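Local atomic coordinates of glycoside Hydrolase (Bacteroides plebeius, PDB entry 5T3B), a protein that probably hydrolyses glycosidic bonds in polysaccharides as a gut-bacterial member of glycoside hydrolase family 50, a family known for beta-agarases. Residues A[71-76]-A[469-474]; A[84-89]-A[113-118]; A[119-124]-A[160-165]; A[418-423]-A[462-467]. All blocks are in the same frame, centred on the assembly; numbering follows the deposited sequence. Where two conformers were deposited one is given.

Contact 1 of 4, residues A[71-76]-A[469-474]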
# COMPACT_ATOMS: atom_id res chain seq x y z
N GLN A 71 -2.96 -26.48 3.89
CA GLN A 71 -2.31 -25.52 4.79
C GLN A 71 -1.15 -26.19 5.52
O GLN A 71 -1.32 -27.20 6.18
CB GLN A 71 -3.31 -24.91 5.73
CG GLN A 71 -2.73 -23.89 6.65
CD GLN A 71 -3.73 -23.09 7.41
OE1 GLN A 71 -4.88 -22.90 7.01
NE2 GLN A 71 -3.26 -22.53 8.53
N GLN A 72 0.02 -25.58 5.41
CA GLN A 72 1.24 -26.19 5.89
C GLN A 72 1.57 -25.79 7.32
O GLN A 72 1.81 -26.66 8.16
CB GLN A 72 2.38 -25.93 4.94
CG GLN A 72 2.15 -26.56 3.58
CD GLN A 72 3.33 -26.39 2.66
OE1 GLN A 72 4.40 -26.01 3.11
NE2 GLN A 72 3.13 -26.66 1.38
N THR A 73 1.55 -24.47 7.61
CA THR A 73 1.79 -23.96 8.92
C THR A 73 0.42 -23.76 9.55
O THR A 73 -0.42 -23.01 9.03
CB THR A 73 2.54 -22.61 8.86
OG1 THR A 73 3.81 -22.87 8.25
CG2 THR A 73 2.69 -21.98 10.28
N LYS A 74 0.22 -24.42 10.69
CA LYS A 74 -1.11 -24.60 11.28
C LYS A 74 -1.30 -23.96 12.65
O LYS A 74 -2.43 -23.93 13.15
CB LYS A 74 -1.44 -26.08 11.29
CG LYS A 74 -1.33 -26.85 9.94
CD LYS A 74 -1.56 -28.36 10.13
CE LYS A 74 -1.19 -29.28 8.96
NZ LYS A 74 0.21 -29.12 8.42
N THR A 75 -0.22 -23.49 13.28
CA THR A 75 -0.31 -22.86 14.61
C THR A 75 0.60 -21.65 14.65
O THR A 75 1.62 -21.55 13.90
CB THR A 75 0.12 -23.81 15.70
OG1 THR A 75 1.54 -24.07 15.63
CG2 THR A 75 -0.68 -25.13 15.65
N GLN A 76 0.32 -20.79 15.62
CA GLN A 76 1.16 -19.64 15.84
C GLN A 76 2.61 -20.02 16.19
O GLN A 76 3.53 -19.36 15.72
CB GLN A 76 0.53 -18.60 16.77
CG GLN A 76 0.51 -18.94 18.14
CD GLN A 76 0.04 -17.78 18.96
OE1 GLN A 76 0.65 -17.48 19.95
NE2 GLN A 76 -1.05 -17.18 18.57
N ASN A 469 -1.31 -15.47 6.24
CA ASN A 469 -0.08 -14.76 6.57
C ASN A 469 1.01 -15.69 7.02
O ASN A 469 2.19 -15.49 6.72
CB ASN A 469 -0.33 -13.72 7.65
CG ASN A 469 -1.17 -12.58 7.17
OD1 ASN A 469 -1.46 -12.39 6.01
ND2 ASN A 469 -1.55 -11.75 8.15
N TRP A 470 0.62 -16.74 7.76
CA TRP A 470 1.62 -17.72 8.21
C TRP A 470 2.23 -18.52 7.05
O TRP A 470 3.29 -19.10 7.18
CB TRP A 470 0.97 -18.75 9.11
CG TRP A 470 0.47 -18.28 10.43
CD1 TRP A 470 0.79 -17.13 11.10
CD2 TRP A 470 -0.44 -18.99 11.27
NE1 TRP A 470 0.15 -17.12 12.31
CE2 TRP A 470 -0.63 -18.23 12.44
CE3 TRP A 470 -1.15 -20.21 11.12
CZ2 TRP A 470 -1.50 -18.66 13.47
CZ3 TRP A 470 -2.02 -20.59 12.12
CH2 TRP A 470 -2.20 -19.84 13.26
N ASN A 471 1.48 -18.60 5.95
CA ASN A 471 1.75 -19.52 4.84
C ASN A 471 2.22 -18.83 3.55
O ASN A 471 2.39 -19.51 2.54
CB ASN A 471 0.51 -20.41 4.58
CG ASN A 471 0.34 -21.39 5.68
OD1 ASN A 471 -0.51 -21.25 6.61
ND2 ASN A 471 1.22 -22.31 5.71
N VAL A 472 2.45 -17.51 3.58
CA VAL A 472 2.78 -16.84 2.35
C VAL A 472 3.98 -17.45 1.62
O VAL A 472 4.00 -17.52 0.38
CB VAL A 472 2.95 -15.31 2.48
CG1 VAL A 472 1.63 -14.65 2.82
CG2 VAL A 472 4.04 -14.95 3.50
N TYR A 473 5.00 -17.84 2.38
CA TYR A 473 6.21 -18.32 1.73
C TYR A 473 5.98 -19.67 1.02
O TYR A 473 6.45 -19.89 -0.09
CB TYR A 473 7.37 -18.39 2.74
CG TYR A 473 7.68 -17.07 3.40
CD1 TYR A 473 8.29 -16.04 2.69
CD2 TYR A 473 7.28 -16.77 4.68
CE1 TYR A 473 8.60 -14.82 3.28
CE2 TYR A 473 7.53 -15.57 5.27
CZ TYR A 473 8.17 -14.55 4.57
OH TYR A 473 8.47 -13.33 5.09
N ASN A 474 5.24 -20.56 1.68
CA ASN A 474 4.96 -21.85 1.04
C ASN A 474 3.84 -21.76 -0.03
O ASN A 474 3.85 -22.53 -0.99
CB ASN A 474 4.79 -22.95 2.03
CG ASN A 474 3.53 -22.84 2.86
OD1 ASN A 474 2.41 -23.00 2.33
ND2 ASN A 474 3.68 -22.54 4.12
O HOH W 1 4.21 -25.29 -0.99
O HOH W 2 5.38 -20.64 8.27
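Trp-470 lays its indole against the backbone of residues 73-76. The loop here runs into the N-cap of helix 76-82: Thr-75 occupies the cap position, and its OG1 takes the backbone N-H of Glu-78. The six-membered half of the indole does most of the touching. Trp-470 CH2 is 3.6 Å from Thr-75 C, which lies over one face, while Thr-73 O sits at the ring edge. Tyr-79 also stacks on the indole, and Trp-470 NE1 is hydrogen-bonded to Glu-158 O. The ring is thus fixed by packing and by its polar end.

Gln-71 has its CG anti to the backbone N (chi1 -178°), and the extended chain carries the amide to the carbonyl of Thr-73. There Gln-71 NE2 donates to Thr-73 O at 2.9 Å, nearly straight, and it also bonds Asp-467 OD1. On the solvent side, Gln-72 is modelled in two conformers. In the one given, its amide stacks on that of Asn-474, the planes 13° apart, and Gln-72 NE2 reaches Asn-474 O through a water; both links are tentative. A second water joins the two segments: it lies 2.7 Å from Thr-73 OG1 and donates to Trp-470 O at 2.8 Å.

Contact 2 of 4, residues A[84-89]-A[113-118]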
# COMPACT_ATOMS: atom_id res chain seq x y z
N ASN A 84 12.21 -15.11 11.18
CA ASN A 84 13.06 -14.37 12.06
C ASN A 84 12.37 -13.16 12.71
O ASN A 84 11.14 -13.00 12.60
CB ASN A 84 14.37 -13.98 11.40
CG ASN A 84 14.19 -12.92 10.33
OD1 ASN A 84 13.14 -12.28 10.22
ND2 ASN A 84 15.27 -12.65 9.58
N LYS A 85 13.12 -12.32 13.43
CA LYS A 85 12.52 -11.24 14.19
C LYS A 85 11.76 -10.19 13.33
O LYS A 85 10.94 -9.46 13.85
CB LYS A 85 13.56 -10.57 15.04
CG LYS A 85 14.55 -9.76 14.28
CD LYS A 85 15.56 -9.20 15.25
CE LYS A 85 16.53 -8.39 14.52
NZ LYS A 85 17.59 -7.83 15.43
N TYR A 86 12.13 -10.17 12.03
CA TYR A 86 11.49 -9.27 11.09
C TYR A 86 10.22 -9.87 10.44
O TYR A 86 9.51 -9.18 9.74
CB TYR A 86 12.46 -8.85 9.97
CG TYR A 86 13.70 -8.12 10.47
CD1 TYR A 86 13.64 -6.83 10.85
CD2 TYR A 86 14.93 -8.77 10.53
CE1 TYR A 86 14.81 -6.16 11.25
CE2 TYR A 86 16.07 -8.12 10.97
CZ TYR A 86 16.00 -6.85 11.32
OH TYR A 86 17.15 -6.15 11.77
N GLY A 87 9.98 -11.17 10.66
CA GLY A 87 8.96 -11.86 9.95
C GLY A 87 9.36 -12.44 8.61
O GLY A 87 8.51 -12.87 7.82
N SER A 88 10.68 -12.49 8.38
CA SER A 88 11.22 -13.03 7.14
C SER A 88 11.38 -14.52 7.24
O SER A 88 11.70 -15.02 8.35
CB SER A 88 12.60 -12.43 6.90
OG SER A 88 12.55 -11.00 6.99
N TYR A 89 11.18 -15.24 6.15
CA TYR A 89 11.35 -16.67 6.19
C TYR A 89 12.80 -17.01 6.49
O TYR A 89 13.67 -16.51 5.84
CB TYR A 89 10.88 -17.30 4.91
CG TYR A 89 10.73 -18.81 4.99
CD1 TYR A 89 9.81 -19.35 5.84
CD2 TYR A 89 11.57 -19.67 4.30
CE1 TYR A 89 9.62 -20.70 5.96
CE2 TYR A 89 11.40 -21.05 4.44
CZ TYR A 89 10.44 -21.55 5.29
OH TYR A 89 10.24 -22.90 5.42
N ILE A 113 11.20 -7.99 -0.98
CA ILE A 113 11.92 -7.19 0.01
C ILE A 113 12.83 -8.14 0.80
O ILE A 113 12.40 -9.22 1.17
CB ILE A 113 10.95 -6.47 0.95
CG1 ILE A 113 10.12 -5.49 0.17
CG2 ILE A 113 11.68 -5.85 2.16
CD1 ILE A 113 10.84 -4.41 -0.37
N VAL A 114 14.07 -7.68 1.03
CA VAL A 114 15.06 -8.46 1.81
C VAL A 114 15.35 -7.62 3.05
O VAL A 114 15.54 -6.39 2.97
CB VAL A 114 16.32 -8.69 0.92
CG1 VAL A 114 17.55 -9.10 1.67
CG2 VAL A 114 15.86 -9.69 -0.18
N ASP A 115 15.41 -8.31 4.19
CA ASP A 115 15.66 -7.68 5.46
C ASP A 115 17.13 -7.36 5.69
O ASP A 115 17.97 -7.71 4.85
CB ASP A 115 14.98 -8.49 6.59
CG ASP A 115 15.73 -9.73 7.00
OD1 ASP A 115 16.92 -9.91 6.74
OD2 ASP A 115 15.03 -10.56 7.68
N PRO A 116 17.45 -6.67 6.76
CA PRO A 116 18.86 -6.29 6.98
C PRO A 116 19.87 -7.45 6.98
O PRO A 116 21.03 -7.20 6.72
CB PRO A 116 18.82 -5.64 8.33
CG PRO A 116 17.46 -4.91 8.34
CD PRO A 116 16.57 -5.95 7.70
N GLU A 117 19.40 -8.65 7.30
CA GLU A 117 20.24 -9.86 7.35
C GLU A 117 20.18 -10.68 6.06
O GLU A 117 20.79 -11.71 5.98
CB GLU A 117 19.84 -10.70 8.55
CG GLU A 117 20.10 -9.99 9.85
CD GLU A 117 19.65 -10.78 11.07
OE1 GLU A 117 19.93 -12.02 11.14
OE2 GLU A 117 19.10 -10.14 12.01
N GLY A 118 19.45 -10.19 5.06
CA GLY A 118 19.38 -10.87 3.81
C GLY A 118 18.22 -11.84 3.62
O GLY A 118 18.07 -12.44 2.54
O HOH W 3 17.68 -14.00 10.93
O HOH W 4 19.23 -7.62 12.69
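Asp-115 OD2 is gripped by two side chains of the 84-89 loop. The contact joins two type I beta turns, 84-87 and 115-118, and each begins with an Asx turn. In the tight part, Asn-84 ND2 donates to Asp-115 OD2 at 2.8 Å with an angle of 175°. The bond meets the syn lone pair of Asp-115 OD2, and amide and carboxylate are nearly coplanar. Ser-88 OG donates to the same oxygen at 2.6 Å, on the anti side and out of the carboxylate plane.

Asn-84 CG lies between the backbone N and the carbonyl carbon (chi1 70°), which turns the amide back over its own turn. Its OD1 then accepts the N-H groups of Tyr-86 and Ser-88 from opposite faces of the amide plane. An alanine here would remove the amide, and is likely to leave Asp-115 OD2 with one donor fewer and the N-H groups of Tyr-86 and Ser-88 without their acceptor. Asp-115 OD1 accepts from Glu-117 N within its turn and from Tyr-119 N just after it.

Beside this polar core the Tyr-86 ring has a neighbour on each face: Lys-85 CG near the rim of one, and on the other Pro-116 CD, in a CH-pi contact 3.9 Å from the centroid of the Tyr-86 ring.

The outer side is looser. Lys-85 NZ and Glu-117 OE2 are 4.4 Å apart, too far for a salt bridge. Water does the bridging: one molecule accepts from Asn-84 ND2 and donates to Glu-117 OE1, and another donates to Glu-117 OE2 at 2.6 Å and lies 2.7 Å from Tyr-86 OH.

Contact 3 of 4, residues A[119-124]-A[160-165]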
# COMPACT_ATOMS: atom_id res chain seq x y z
N TYR A 119 17.33 -11.96 4.62
CA TYR A 119 16.25 -12.89 4.51
C TYR A 119 15.04 -12.25 3.82
O TYR A 119 14.80 -11.04 3.99
CB TYR A 119 15.86 -13.44 5.86
CG TYR A 119 16.92 -14.28 6.48
CD1 TYR A 119 16.94 -15.66 6.31
CD2 TYR A 119 17.92 -13.70 7.24
CE1 TYR A 119 17.96 -16.42 6.85
CE2 TYR A 119 18.94 -14.45 7.76
CZ TYR A 119 18.95 -15.79 7.57
OH TYR A 119 19.97 -16.53 8.14
N PRO A 120 14.32 -13.05 3.05
CA PRO A 120 13.17 -12.50 2.31
C PRO A 120 12.00 -12.18 3.28
O PRO A 120 11.52 -13.08 3.97
CB PRO A 120 12.78 -13.63 1.34
CG PRO A 120 13.26 -14.86 2.02
CD PRO A 120 14.50 -14.48 2.76
N TYR A 121 11.55 -10.94 3.24
CA TYR A 121 10.45 -10.48 4.05
C TYR A 121 9.28 -10.21 3.15
O TYR A 121 9.28 -9.19 2.42
CB TYR A 121 10.80 -9.19 4.83
CG TYR A 121 9.63 -8.59 5.55
CD1 TYR A 121 8.81 -9.39 6.37
CD2 TYR A 121 9.27 -7.27 5.35
CE1 TYR A 121 7.68 -8.90 6.95
CE2 TYR A 121 8.11 -6.75 5.95
CZ TYR A 121 7.33 -7.57 6.75
OH TYR A 121 6.15 -7.11 7.30
N TYR A 122 8.26 -11.04 3.18
CA TYR A 122 7.04 -10.81 2.45
C TYR A 122 6.24 -9.81 3.26
O TYR A 122 5.89 -10.07 4.42
CB TYR A 122 6.27 -12.10 2.18
CG TYR A 122 5.21 -11.87 1.15
CD1 TYR A 122 5.50 -11.83 -0.19
CD2 TYR A 122 3.90 -11.55 1.51
CE1 TYR A 122 4.55 -11.54 -1.14
CE2 TYR A 122 2.95 -11.23 0.55
CZ TYR A 122 3.27 -11.25 -0.79
OH TYR A 122 2.32 -10.95 -1.72
N VAL A 123 5.95 -8.63 2.69
CA VAL A 123 5.38 -7.57 3.50
C VAL A 123 3.94 -7.92 3.89
O VAL A 123 3.09 -8.17 3.02
CB VAL A 123 5.38 -6.20 2.78
CG1 VAL A 123 4.78 -5.15 3.68
CG2 VAL A 123 6.81 -5.84 2.38
N ARG A 124 3.66 -7.92 5.21
CA ARG A 124 2.31 -8.05 5.77
C ARG A 124 2.18 -6.99 6.83
O ARG A 124 2.71 -7.12 7.92
CB ARG A 124 2.10 -9.46 6.29
CG ARG A 124 1.92 -10.51 5.19
CD ARG A 124 2.48 -11.87 5.56
NE ARG A 124 3.94 -11.76 5.69
CZ ARG A 124 4.71 -12.43 6.52
NH1 ARG A 124 4.25 -13.49 7.16
NH2 ARG A 124 5.96 -12.02 6.70
N GLY A 160 0.86 -13.06 11.90
CA GLY A 160 1.73 -12.94 10.72
C GLY A 160 1.80 -11.56 10.10
O GLY A 160 2.18 -11.46 8.92
N PHE A 161 1.53 -10.52 10.89
CA PHE A 161 1.80 -9.14 10.49
C PHE A 161 3.05 -8.67 11.22
O PHE A 161 3.16 -8.85 12.42
CB PHE A 161 0.62 -8.21 10.85
CG PHE A 161 -0.62 -8.39 10.02
CD1 PHE A 161 -0.70 -7.90 8.71
CD2 PHE A 161 -1.73 -9.03 10.53
CE1 PHE A 161 -1.87 -8.04 7.99
CE2 PHE A 161 -2.89 -9.13 9.83
CZ PHE A 161 -2.96 -8.64 8.53
N HIS A 162 3.88 -7.91 10.49
CA HIS A 162 5.19 -7.49 11.03
C HIS A 162 5.55 -6.06 10.86
O HIS A 162 6.56 -5.61 11.37
CB HIS A 162 6.29 -8.39 10.48
CG HIS A 162 6.10 -9.85 10.83
ND1 HIS A 162 6.55 -10.38 12.01
CD2 HIS A 162 5.44 -10.85 10.20
CE1 HIS A 162 6.21 -11.66 12.05
NE2 HIS A 162 5.50 -11.96 10.99
N SER A 163 4.72 -5.33 10.10
CA SER A 163 4.99 -3.94 9.81
C SER A 163 3.76 -3.06 10.04
O SER A 163 2.61 -3.58 9.94
CB SER A 163 5.43 -3.75 8.38
OG SER A 163 6.57 -4.52 8.04
N VAL A 164 4.04 -1.79 10.31
CA VAL A 164 2.98 -0.80 10.34
C VAL A 164 3.32 0.23 9.29
O VAL A 164 4.46 0.73 9.23
CB VAL A 164 2.78 -0.21 11.75
CG1 VAL A 164 2.19 -1.28 12.63
CG2 VAL A 164 4.03 0.38 12.33
N CYS A 165 2.37 0.58 8.44
CA CYS A 165 2.62 1.36 7.24
C CYS A 165 1.60 2.44 7.10
O CYS A 165 0.43 2.13 6.81
CB CYS A 165 2.66 0.47 6.00
SG CYS A 165 3.79 -0.96 6.05
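The backbones of 121-124 and 160-163 run at 94° to each other and come closest at Arg-124 and Phe-161, whose CA atoms are 4.9 Å apart. The carbonyl of Arg-124 is the junction. His-162 N donates to Arg-124 O at 2.9 Å, and Ser-163 N adds a weak bond to the same oxygen. Phe-161 CA gives a C-H...O contact to it as well, and Arg-124 O lies in plane at the edge of the Phe-161 ring. Gly-160 has positive phi and closes the preceding helix with a Schellman motif.

Past this junction, strands 120-126 and 163-165 pair in parallel, with helices 135-141 and 145-158 between them in the chain. This is consistent with a beta-alpha-beta unit of the (beta/alpha)8 barrel expected for the family.

Bends at chi2 (147°) and chi3 (-66°) fold the Arg-124 chain back, which brings the guanidinium side-on to Tyr-122 O, with Arg-124 NE at 2.9 Å and NH2 at 3.0 Å. Gly-160 O and His-162 CD2 lie over one face of the guanidinium. NH1 bonds Tyr-79 OH and Asn-469 O, and NH2 also bonds Gly-87 O. A methionine in its place would probably leave these buried carbonyls without their shared donor. His-162 NE2 meets the same Tyr-79 hydroxyl.

Tyr-121 passes His-162 obliquely, with Tyr-121 OH 3.4 Å from His-162 CB. Tyr-121 OH and Ser-163 OG share a hydrogen bond of 2.7 Å, and Ser-163 OG also bonds Thr-188 OG1.

Contact 4 of 4, residues A[418-423]-A[462-467]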
# COMPACT_ATOMS: atom_id res chain seq x y z
N ALA A 418 -12.86 -12.68 2.20
CA ALA A 418 -12.43 -11.66 1.26
C ALA A 418 -10.92 -11.40 1.39
O ALA A 418 -10.26 -11.15 0.39
CB ALA A 418 -13.19 -10.40 1.48
N TYR A 419 -10.40 -11.40 2.61
CA TYR A 419 -8.97 -11.22 2.80
C TYR A 419 -8.22 -12.35 2.10
O TYR A 419 -7.24 -12.09 1.39
CB TYR A 419 -8.62 -11.20 4.30
CG TYR A 419 -7.17 -11.00 4.59
CD1 TYR A 419 -6.29 -12.07 4.71
CD2 TYR A 419 -6.67 -9.75 4.85
CE1 TYR A 419 -4.97 -11.92 5.01
CE2 TYR A 419 -5.32 -9.59 5.15
CZ TYR A 419 -4.47 -10.67 5.25
OH TYR A 419 -3.16 -10.41 5.58
N GLN A 420 -8.65 -13.59 2.31
CA GLN A 420 -8.00 -14.72 1.65
C GLN A 420 -8.07 -14.60 0.15
O GLN A 420 -7.06 -14.85 -0.54
CB GLN A 420 -8.53 -16.08 2.11
CG GLN A 420 -8.36 -16.28 3.59
CD GLN A 420 -8.48 -17.74 3.98
OE1 GLN A 420 -9.09 -18.53 3.26
NE2 GLN A 420 -7.90 -18.09 5.11
N HIS A 421 -9.24 -14.27 -0.39
CA HIS A 421 -9.40 -14.18 -1.84
C HIS A 421 -8.44 -13.12 -2.42
O HIS A 421 -7.75 -13.34 -3.41
CB HIS A 421 -10.85 -13.82 -2.14
CG HIS A 421 -11.17 -13.62 -3.56
ND1 HIS A 421 -11.47 -14.64 -4.39
CD2 HIS A 421 -11.15 -12.51 -4.31
CE1 HIS A 421 -11.67 -14.17 -5.59
NE2 HIS A 421 -11.46 -12.88 -5.58
N PHE A 422 -8.44 -11.95 -1.79
CA PHE A 422 -7.66 -10.85 -2.36
C PHE A 422 -6.17 -11.17 -2.24
O PHE A 422 -5.40 -10.98 -3.23
CB PHE A 422 -8.02 -9.51 -1.68
CG PHE A 422 -7.75 -8.31 -2.53
CD1 PHE A 422 -8.65 -7.95 -3.50
CD2 PHE A 422 -6.61 -7.57 -2.40
CE1 PHE A 422 -8.43 -6.90 -4.37
CE2 PHE A 422 -6.38 -6.49 -3.26
CZ PHE A 422 -7.28 -6.16 -4.21
N THR A 423 -5.73 -11.64 -1.08
CA THR A 423 -4.33 -11.92 -0.88
C THR A 423 -3.84 -13.08 -1.74
O THR A 423 -2.71 -13.02 -2.23
CB THR A 423 -4.01 -12.13 0.59
OG1 THR A 423 -4.74 -13.24 1.13
CG2 THR A 423 -4.23 -10.85 1.38
N THR A 462 -9.19 -12.36 12.10
CA THR A 462 -7.78 -12.62 12.32
C THR A 462 -7.44 -14.11 12.13
O THR A 462 -6.30 -14.43 11.74
CB THR A 462 -7.29 -12.10 13.64
OG1 THR A 462 -7.92 -12.77 14.70
CG2 THR A 462 -7.43 -10.65 13.76
N LYS A 463 -8.38 -15.01 12.36
CA LYS A 463 -8.15 -16.42 12.09
C LYS A 463 -7.84 -16.62 10.63
O LYS A 463 -6.84 -17.29 10.27
CB LYS A 463 -9.39 -17.21 12.50
CG LYS A 463 -9.33 -18.76 12.24
CD LYS A 463 -9.76 -19.10 10.81
CE LYS A 463 -9.99 -20.57 10.55
NZ LYS A 463 -8.74 -21.32 10.73
N TYR A 464 -8.70 -16.08 9.76
CA TYR A 464 -8.47 -16.27 8.31
C TYR A 464 -7.22 -15.51 7.82
O TYR A 464 -6.53 -15.99 6.89
CB TYR A 464 -9.71 -15.86 7.50
CG TYR A 464 -10.86 -16.82 7.76
CD1 TYR A 464 -10.84 -18.11 7.29
CD2 TYR A 464 -11.90 -16.49 8.60
CE1 TYR A 464 -11.83 -19.00 7.58
CE2 TYR A 464 -12.87 -17.37 8.95
CZ TYR A 464 -12.85 -18.63 8.41
OH TYR A 464 -13.88 -19.53 8.70
N MET A 465 -6.97 -14.33 8.41
CA MET A 465 -5.74 -13.62 8.08
C MET A 465 -4.51 -14.44 8.41
O MET A 465 -3.57 -14.52 7.62
CB MET A 465 -5.63 -12.29 8.83
CG MET A 465 -6.66 -11.27 8.41
SD MET A 465 -6.53 -9.85 9.57
CE MET A 465 -6.95 -8.48 8.54
N SER A 466 -4.53 -15.07 9.60
CA SER A 466 -3.38 -15.86 10.10
C SER A 466 -3.10 -16.99 9.13
O SER A 466 -1.94 -17.30 8.81
CB SER A 466 -3.70 -16.45 11.48
OG SER A 466 -3.86 -15.46 12.47
N ASP A 467 -4.16 -17.69 8.67
CA ASP A 467 -3.97 -18.85 7.83
C ASP A 467 -3.20 -18.48 6.54
O ASP A 467 -2.33 -19.22 6.08
CB ASP A 467 -5.30 -19.52 7.51
CG ASP A 467 -5.92 -20.20 8.72
OD1 ASP A 467 -5.18 -20.61 9.67
OD2 ASP A 467 -7.16 -20.34 8.64
O HOH W 5 -8.34 -20.88 6.27
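Tyr-419 turns the face of its ring to Met-465. Met-465 CG sits almost exactly on the ring normal, 3.6 Å from the centroid of the Tyr-419 ring, as a CH-pi contact. The sulfur is farther out, with Met-465 SD 4.8 Å from the same centroid, a Met-aromatic contact. Thr-423 CG2 covers the opposite face. With CG anti to its backbone N (chi1 -179°), Tyr-419 reaches between helices 412-427 and 459-469. The two segments run the same way, crossing at -25° with their axes 9.1 Å apart.

Gln-420 approaches Tyr-464 differently. Its amide stands almost perpendicular to the tyrosine ring, and NE2 lies at the ring edge. From there Gln-420 NE2 donates to the backbone Tyr-464 O at 3.1 Å with an angle of 176°. The same nitrogen gives a hydrogen to a water that donates to Asp-467 OD2. Gln-420 OE1 accepts from Leu-63 N.

Asp-467 OD2 also holds Lys-463 NZ in a salt bridge of 2.8 Å. The Tyr-419 hydroxyl bonds Asn-469 and Trp-435. The buried interface thus pairs apolar packing with polar groups that are supplied with partners, and the charge of Asp-467 is probably balanced largely by Lys-463.

How the contacts relate
Contacts 3 and 4 are buried, contact 2 is partly buried, and contact 1 lies at the surface. Contacts 2 and 3 meet at neighbouring strands 111-114 and 120-126, while contacts 1 and 4 use consecutive helices near the C-terminus. Contact 1 closes a chain loop that encloses the other three. It also touches each of them: Tyr-473 OH bonds Gly-87 O of contact 2, and Asn-469 bonds into contacts 3 and 4. Phe-161 packs contact 3 against contact 4, whereas contacts 2 and 4 do not touch. Waters bridge the segments of contacts 1, 2 and 4. Contact 3 relies instead on direct backbone and hydroxyl bonds, with the guanidinium packed against the other segment, and contact 4 adds face-on aromatic packing.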